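Side-chain contacts in tryptophan halogenase superfamily (Brevundimonas sp. BAL3, PDB 6FRL), which is a flavin-dependent halogenase of the tryptophan halogenase superfamily that prefers bromination over chlorination and probably acts on an indole-like aromatic substrate: residues B[195-200]-B[232-237]; B[204-209]-B[214-219]. All coordinates share one frame; numbering follows the deposited sequence.

Contact 1: residues B[195-200]-B[232-237]; sequences VELRPE and GEALGV
With chi1 of V195 at -173°, CG1 stands opposite the backbone N and swings toward the methyl of A234. L197, two residues further along the same edge strand, is turned differently: chi1 of -49° sets CG opposite its own carbonyl carbon and brings its two methyl branches toward A234 and L235.

V195 CG1 lies 3.8 Å from A234 CB, and V195 CB itself is 3.9 Å from that methyl, so the alanine sits against the root of the valine fork as well as one of its prongs. L197 divides its two branches. CD1 comes up to the backbone oxygen A234 O at 3.7 Å, while CD2 touches two side chains loosely, 4.4 Å from A234 CB and 4.3 Å from L235 CD2.

This is where the edge strand 192-197 of a small three-stranded antiparallel sheet meets helix 229-234, which follows strand 219-222 of the Rossmann-type sheet. The contact is small and near the surface; the side chains that meet are all apolar, and no hydrogen bond joins the two segments. Just past A234 and L235 the chain turns away at G236, whose phi is positive, and a weak bond from G236 N to G232 O (2.9 Å) spans the turn. On the sheet side V195 and L197 also rest on V204, and L235 touches K335.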
ATOM      1  N   VAL B 195     -37.357  16.298   1.104  1.00 43.83           N
ATOM      2  CA  VAL B 195     -36.154  16.674   0.375  1.00 43.36           C
ATOM      3  C   VAL B 195     -36.553  17.162  -1.012  1.00 41.99           C
ATOM      4  O   VAL B 195     -37.259  16.466  -1.718  1.00 50.39           O
ATOM      5  CB  VAL B 195     -35.202  15.464   0.226  1.00 42.51           C
ATOM      6  CG1 VAL B 195     -33.879  15.907  -0.380  1.00 42.73           C
ATOM      7  CG2 VAL B 195     -34.954  14.831   1.587  1.00 46.85           C
ATOM      8  N   GLU B 196     -36.060  18.330  -1.398  1.00 39.48           N
ATOM      9  CA  GLU B 196     -36.377  18.980  -2.650  1.00 40.59           C
ATOM     10  C   GLU B 196     -35.199  18.888  -3.624  1.00 45.26           C
ATOM     11  O   GLU B 196     -34.056  19.233  -3.274  1.00 44.22           O
ATOM     12  CB  GLU B 196     -36.713  20.474  -2.435  1.00 42.28           C
ATOM     13  CG  GLU B 196     -37.564  20.816  -1.200  1.00 43.18           C
ATOM     14  CD  GLU B 196     -38.850  20.035  -1.082  1.00 41.76           C
ATOM     15  OE1 GLU B 196     -39.418  19.684  -2.140  1.00 46.98           O
ATOM     16  OE2 GLU B 196     -39.296  19.765   0.062  1.00 39.84           O
ATOM     17  N   LEU B 197     -35.500  18.453  -4.852  1.00 45.63           N
ATOM     18  CA  LEU B 197     -34.493  18.205  -5.870  1.00 45.63           C
ATOM     19  C   LEU B 197     -34.597  19.269  -6.950  1.00 47.39           C
ATOM     20  O   LEU B 197     -35.668  19.738  -7.246  1.00 51.86           O
ATOM     21  CB  LEU B 197     -34.658  16.806  -6.464  1.00 45.66           C
ATOM     22  CG  LEU B 197     -34.793  15.670  -5.443  1.00 47.11           C
ATOM     23  CD1 LEU B 197     -35.150  14.354  -6.115  1.00 47.49           C
ATOM     24  CD2 LEU B 197     -33.522  15.541  -4.608  1.00 48.64           C
ATOM     25  N   ARG B 198     -33.464  19.657  -7.507  1.00 51.52           N
ATOM     26  CA  ARG B 198     -33.395  20.771  -8.410  1.00 51.06           C
ATOM     27  C   ARG B 198     -33.650  20.289  -9.867  1.00 59.47           C
ATOM     28  O   ARG B 198     -33.231  19.184 -10.254  1.00 60.27           O
ATOM     29  CB  ARG B 198     -32.116  21.564  -8.157  1.00 52.34           C
ATOM     30  CG  ARG B 198     -30.982  21.468  -9.124  1.00 52.71           C
ATOM     31  CD  ARG B 198     -29.793  22.203  -8.456  1.00 56.65           C
ATOM     32  NE  ARG B 198     -28.525  21.978  -9.149  1.00 59.61           N
ATOM     33  CZ  ARG B 198     -27.294  22.009  -8.624  1.00 57.71           C
ATOM     34  NH1 ARG B 198     -26.259  21.748  -9.420  1.00 54.00           N
ATOM     35  NH2 ARG B 198     -27.085  22.280  -7.335  1.00 58.94           N
ATOM     36  N   PRO B 199     -34.354  21.125 -10.669  1.00 62.06           N
ATOM     37  CA  PRO B 199     -35.017  20.593 -11.865  1.00 61.00           C
ATOM     38  C   PRO B 199     -34.179  20.216 -13.105  1.00 68.21           C
ATOM     39  O   PRO B 199     -34.611  19.330 -13.867  1.00 78.58           O
ATOM     40  CB  PRO B 199     -36.045  21.694 -12.210  1.00 58.83           C
ATOM     41  CG  PRO B 199     -36.083  22.600 -11.007  1.00 58.48           C
ATOM     42  CD  PRO B 199     -34.711  22.551 -10.465  1.00 57.00           C
ATOM     43  N   GLU B 200     -33.032  20.861 -13.349  1.00 71.78           N
ATOM     44  CA  GLU B 200     -32.186  20.463 -14.520  1.00 73.65           C
ATOM     45  C   GLU B 200     -31.469  19.131 -14.195  1.00 72.53           C
ATOM     46  O   GLU B 200     -31.586  18.145 -14.924  1.00 66.70           O
ATOM     47  CB  GLU B 200     -31.205  21.595 -14.932  1.00 79.79           C
ATOM     48  CG  GLU B 200     -30.141  21.336 -16.041  1.00 81.83           C
ATOM     49  CD  GLU B 200     -30.683  21.353 -17.479  1.00 81.67           C
ATOM     50  OE1 GLU B 200     -30.279  22.222 -18.296  1.00 75.67           O
ATOM     51  OE2 GLU B 200     -31.513  20.481 -17.801  1.00 86.08           O
ATOM     52  N   GLY B 232     -30.742   7.347  -0.251  1.00 31.38           N
ATOM     53  CA  GLY B 232     -31.650   6.239  -0.589  1.00 32.90           C
ATOM     54  C   GLY B 232     -33.025   6.663  -1.058  1.00 34.00           C
ATOM     55  O   GLY B 232     -33.384   6.356  -2.181  1.00 39.62           O
ATOM     56  N   GLU B 233     -33.781   7.360  -0.198  1.00 36.45           N
ATOM     57  CA  GLU B 233     -35.181   7.749  -0.463  1.00 38.12           C
ATOM     58  C   GLU B 233     -35.262   8.852  -1.497  1.00 36.72           C
ATOM     59  O   GLU B 233     -35.949   8.718  -2.477  1.00 37.16           O
ATOM     60  CB  GLU B 233     -35.923   8.180   0.808  1.00 41.12           C
ATOM     61  CG  GLU B 233     -36.281   7.042   1.775  1.00 47.14           C
ATOM     62  CD  GLU B 233     -36.978   7.538   3.071  1.00 57.36           C
ATOM     63  OE1 GLU B 233     -37.068   8.771   3.340  1.00 64.06           O
ATOM     64  OE2 GLU B 233     -37.443   6.683   3.855  1.00 57.49           O
ATOM     65  N   ALA B 234     -34.529   9.929  -1.297  1.00 36.33           N
ATOM     66  CA  ALA B 234     -34.541  11.047  -2.244  1.00 33.72           C
ATOM     67  C   ALA B 234     -33.877  10.742  -3.588  1.00 35.67           C
ATOM     68  O   ALA B 234     -34.446  11.050  -4.638  1.00 41.57           O
ATOM     69  CB  ALA B 234     -33.884  12.279  -1.611  1.00 34.83           C
ATOM     70  N   LEU B 235     -32.655  10.182  -3.551  1.00 36.36           N
ATOM     71  CA  LEU B 235     -31.810   9.957  -4.759  1.00 33.37           C
ATOM     72  C   LEU B 235     -31.908   8.543  -5.360  1.00 33.20           C
ATOM     73  O   LEU B 235     -31.330   8.280  -6.416  1.00 37.10           O
ATOM     74  CB  LEU B 235     -30.349  10.277  -4.452  1.00 29.68           C
ATOM     75  CG  LEU B 235     -30.100  11.762  -4.186  1.00 30.00           C
ATOM     76  CD1 LEU B 235     -28.668  11.998  -3.750  1.00 30.02           C
ATOM     77  CD2 LEU B 235     -30.465  12.652  -5.383  1.00 29.71           C
ATOM     78  N   GLY B 236     -32.609   7.641  -4.692  1.00 31.22           N
ATOM     79  CA  GLY B 236     -32.846   6.299  -5.221  1.00 33.60           C
ATOM     80  C   GLY B 236     -31.670   5.342  -5.324  1.00 35.76           C
ATOM     81  O   GLY B 236     -31.757   4.359  -6.064  1.00 39.47           O
ATOM     82  N   VAL B 237     -30.575   5.600  -4.607  1.00 32.66           N
ATOM     83  CA  VAL B 237     -29.429   4.683  -4.615  1.00 32.42           C
ATOM     84  C   VAL B 237     -29.774   3.348  -3.916  1.00 31.16           C
ATOM     85  O   VAL B 237     -30.321   3.326  -2.805  1.00 33.75           O
ATOM     86  CB  VAL B 237     -28.159   5.328  -3.990  1.00 33.60           C
ATOM     87  CG1 VAL B 237     -27.024   4.315  -3.891  1.00 33.47           C
ATOM     88  CG2 VAL B 237     -27.708   6.504  -4.831  1.00 33.57           C
TER

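Contact 2: residues B[204-209]-B[214-219]; sequences VRALTL and EVEGDL
A beta hairpin, strands 204-209 and 214-216, brings these segments together. L207 and V215 form its hydrogen-bonded pair: L207 N reaches V215 O at 2.8 Å, and V215 N returns to L207 O at 2.8 Å. A206 with E216 and T208 with E214 are the flanking non-hydrogen-bonded pairs.

R205 and A206 both face E196 in a classic beta bulge. From there the R205 chain, bent at chi3 (57°), carries its guanidinium across to E214 and grips the carboxylate end-on in a salt bridge. NH1 of R205 bonds OE2 of E214 at 3.1 Å, and NH2 of R205 bonds OE1 at 3.0 Å. Both oxygens lie close to the guanidinium plane, but the carboxylate is turned 35° against it, and the nitrogens meet its oxygens from above the carboxylate plane. E216 OE2, 4.2 Å from R205 NH2, is beyond salt-bridge distance but may add to the negative field around the guanidinium. T208 OG1 is bonded to E196 rather than to E214.

On the face that carries L207 and V215, V215 CG2 meets the end of L209 at CD2, 4.0 Å away. Here the hairpin meets the Rossmann-type sheet, with L207 and V215 against V15 of strand 13-17 and L207 also against F220 of strand 219-222.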
ATOM      1  N   VAL B 204     -29.665  17.674  -5.052  1.00 40.59           N
ATOM      2  CA  VAL B 204     -30.443  18.099  -3.877  1.00 39.81           C
ATOM      3  C   VAL B 204     -30.342  19.640  -3.760  1.00 42.41           C
ATOM      4  O   VAL B 204     -29.234  20.183  -3.759  1.00 37.26           O
ATOM      5  CB  VAL B 204     -29.940  17.438  -2.582  1.00 39.50           C
ATOM      6  CG1 VAL B 204     -30.718  17.946  -1.380  1.00 40.16           C
ATOM      7  CG2 VAL B 204     -30.079  15.931  -2.657  1.00 39.55           C
ATOM      8  N   ARG B 205     -31.500  20.322  -3.723  1.00 45.66           N
ATOM      9  CA  ARG B 205     -31.567  21.792  -3.567  1.00 47.11           C
ATOM     10  C   ARG B 205     -31.642  22.171  -2.089  1.00 41.35           C
ATOM     11  O   ARG B 205     -30.885  23.032  -1.622  1.00 37.22           O
ATOM     12  CB  ARG B 205     -32.766  22.393  -4.344  1.00 51.84           C
ATOM     13  CG  ARG B 205     -32.757  23.940  -4.486  1.00 52.57           C
ATOM     14  CD  ARG B 205     -34.009  24.519  -5.183  1.00 51.70           C
ATOM     15  NE  ARG B 205     -35.251  24.141  -4.489  1.00 52.39           N
ATOM     16  CZ  ARG B 205     -35.691  24.642  -3.322  1.00 57.11           C
ATOM     17  NH1 ARG B 205     -36.811  24.163  -2.779  1.00 55.06           N
ATOM     18  NH2 ARG B 205     -34.996  25.578  -2.657  1.00 59.20           N
ATOM     19  N   ALA B 206     -32.544  21.536  -1.351  1.00 37.64           N
ATOM     20  CA  ALA B 206     -32.807  21.965   0.036  1.00 37.14           C
ATOM     21  C   ALA B 206     -33.618  20.971   0.806  1.00 36.70           C
ATOM     22  O   ALA B 206     -34.291  20.132   0.203  1.00 39.19           O
ATOM     23  CB  ALA B 206     -33.537  23.297   0.045  1.00 39.13           C
ATOM     24  N   LEU B 207     -33.556  21.073   2.134  1.00 37.62           N
ATOM     25  CA  LEU B 207     -34.468  20.338   3.011  1.00 41.86           C
ATOM     26  C   LEU B 207     -35.642  21.238   3.383  1.00 44.35           C
ATOM     27  O   LEU B 207     -35.452  22.426   3.626  1.00 42.68           O
ATOM     28  CB  LEU B 207     -33.781  19.922   4.306  1.00 40.98           C
ATOM     29  CG  LEU B 207     -32.453  19.205   4.275  1.00 40.47           C
ATOM     30  CD1 LEU B 207     -31.990  18.950   5.695  1.00 40.09           C
ATOM     31  CD2 LEU B 207     -32.583  17.895   3.537  1.00 41.41           C
ATOM     32  N   THR B 208     -36.841  20.660   3.439  1.00 48.15           N
ATOM     33  CA  THR B 208     -38.029  21.365   3.900  1.00 48.19           C
ATOM     34  C   THR B 208     -38.374  20.833   5.280  1.00 47.24           C
ATOM     35  O   THR B 208     -38.650  19.633   5.450  1.00 43.58           O
ATOM     36  CB  THR B 208     -39.224  21.209   2.917  1.00 53.32           C
ATOM     37  OG1 THR B 208     -38.948  21.915   1.690  1.00 54.02           O
ATOM     38  CG2 THR B 208     -40.544  21.744   3.524  1.00 53.18           C
ATOM     39  N   LEU B 209     -38.368  21.728   6.268  1.00 50.69           N
ATOM     40  CA  LEU B 209     -38.641  21.335   7.660  1.00 51.37           C
ATOM     41  C   LEU B 209     -40.146  21.214   7.918  1.00 51.06           C
ATOM     42  O   LEU B 209     -40.945  21.650   7.093  1.00 46.96           O
ATOM     43  CB  LEU B 209     -38.006  22.344   8.613  1.00 50.99           C
ATOM     44  CG  LEU B 209     -36.529  22.679   8.375  1.00 54.43           C
ATOM     45  CD1 LEU B 209     -35.957  23.556   9.485  1.00 52.58           C
ATOM     46  CD2 LEU B 209     -35.701  21.400   8.250  1.00 54.36           C
ATOM     47  N   GLU B 214     -36.845  26.282   4.768  1.00 45.52           N
ATOM     48  CA  GLU B 214     -35.978  25.587   3.857  1.00 46.34           C
ATOM     49  C   GLU B 214     -34.547  25.714   4.354  1.00 45.77           C
ATOM     50  O   GLU B 214     -34.166  26.773   4.824  1.00 44.18           O
ATOM     51  CB  GLU B 214     -36.094  26.163   2.440  1.00 48.21           C
ATOM     52  CG  GLU B 214     -37.423  25.812   1.743  1.00 47.79           C
ATOM     53  CD  GLU B 214     -37.434  25.997   0.251  1.00 43.76           C
ATOM     54  OE1 GLU B 214     -36.534  26.639  -0.314  1.00 42.99           O
ATOM     55  OE2 GLU B 214     -38.366  25.469  -0.374  1.00 42.32           O
ATOM     56  N   VAL B 215     -33.773  24.624   4.247  1.00 44.64           N
ATOM     57  CA  VAL B 215     -32.328  24.631   4.506  1.00 41.30           C
ATOM     58  C   VAL B 215     -31.649  24.233   3.213  1.00 41.89           C
ATOM     59  O   VAL B 215     -31.722  23.075   2.770  1.00 45.39           O
ATOM     60  CB  VAL B 215     -31.926  23.647   5.618  1.00 41.61           C
ATOM     61  CG1 VAL B 215     -30.447  23.818   5.953  1.00 39.65           C
ATOM     62  CG2 VAL B 215     -32.823  23.833   6.848  1.00 41.45           C
ATOM     63  N   GLU B 216     -31.017  25.218   2.600  1.00 40.00           N
ATOM     64  CA  GLU B 216     -30.335  25.077   1.343  1.00 38.55           C
ATOM     65  C   GLU B 216     -28.904  24.699   1.603  1.00 35.68           C
ATOM     66  O   GLU B 216     -28.346  25.070   2.652  1.00 34.37           O
ATOM     67  CB  GLU B 216     -30.318  26.410   0.594  1.00 44.55           C
ATOM     68  CG  GLU B 216     -31.680  27.016   0.240  1.00 48.54           C
ATOM     69  CD  GLU B 216     -31.541  28.328  -0.499  1.00 50.52           C
ATOM     70  OE1 GLU B 216     -30.736  29.185  -0.059  1.00 54.52           O
ATOM     71  OE2 GLU B 216     -32.230  28.490  -1.526  1.00 52.58           O
ATOM     72  N   GLY B 217     -28.314  23.980   0.644  1.00 32.82           N
ATOM     73  CA  GLY B 217     -26.900  23.657   0.657  1.00 32.64           C
ATOM     74  C   GLY B 217     -26.373  23.288  -0.716  1.00 32.58           C
ATOM     75  O   GLY B 217     -27.105  22.797  -1.559  1.00 39.66           O
ATOM     76  N   ASP B 218     -25.095  23.530  -0.937  1.00 29.68           N
ATOM     77  CA  ASP B 218     -24.394  23.038  -2.122  1.00 31.47           C
ATOM     78  C   ASP B 218     -23.993  21.552  -2.025  1.00 33.24           C
ATOM     79  O   ASP B 218     -23.985  20.858  -3.049  1.00 36.05           O
ATOM     80  CB  ASP B 218     -23.145  23.866  -2.360  1.00 31.17           C
ATOM     81  CG  ASP B 218     -23.454  25.309  -2.684  1.00 33.50           C
ATOM     82  OD1 ASP B 218     -24.630  25.602  -3.061  1.00 33.50           O
ATOM     83  OD2 ASP B 218     -22.496  26.133  -2.581  1.00 32.17           O
ATOM     84  N   LEU B 219     -23.613  21.108  -0.811  1.00 33.32           N
ATOM     85  CA  LEU B 219     -23.156  19.745  -0.508  1.00 30.78           C
ATOM     86  C   LEU B 219     -23.930  19.210   0.695  1.00 26.83           C
ATOM     87  O   LEU B 219     -23.970  19.846   1.740  1.00 23.65           O
ATOM     88  CB  LEU B 219     -21.637  19.700  -0.234  1.00 31.08           C
ATOM     89  CG  LEU B 219     -21.045  18.319   0.176  1.00 35.16           C
ATOM     90  CD1 LEU B 219     -21.067  17.385  -1.016  1.00 35.93           C
ATOM     91  CD2 LEU B 219     -19.614  18.336   0.739  1.00 34.99           C
TER
HETATM   92  O   HOH W   1     -29.649  24.809  -2.764  1.00 33.38           O

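In the fold
Both contacts belong to the three-stranded antiparallel meander that lies in the chain between strands 186-189 and 219-222, as in related FAD-binding Rossmann domains, and contact 2 is nested in the loop closed by contact 1. Contact 2 is mostly buried and pairs the second and third strands of the meander through backbone bonds, topped by a salt bridge that reaches the exposed E214. Contact 1 is a sparse surface patch of methyl groups, tying the meander's first strand, 192-197, to helix 229-234. They join through strands 192-197 and 204-209: E196 O accepts from R205 N (2.8 Å), and R198 CB packs against R205 CB (4.0 Å).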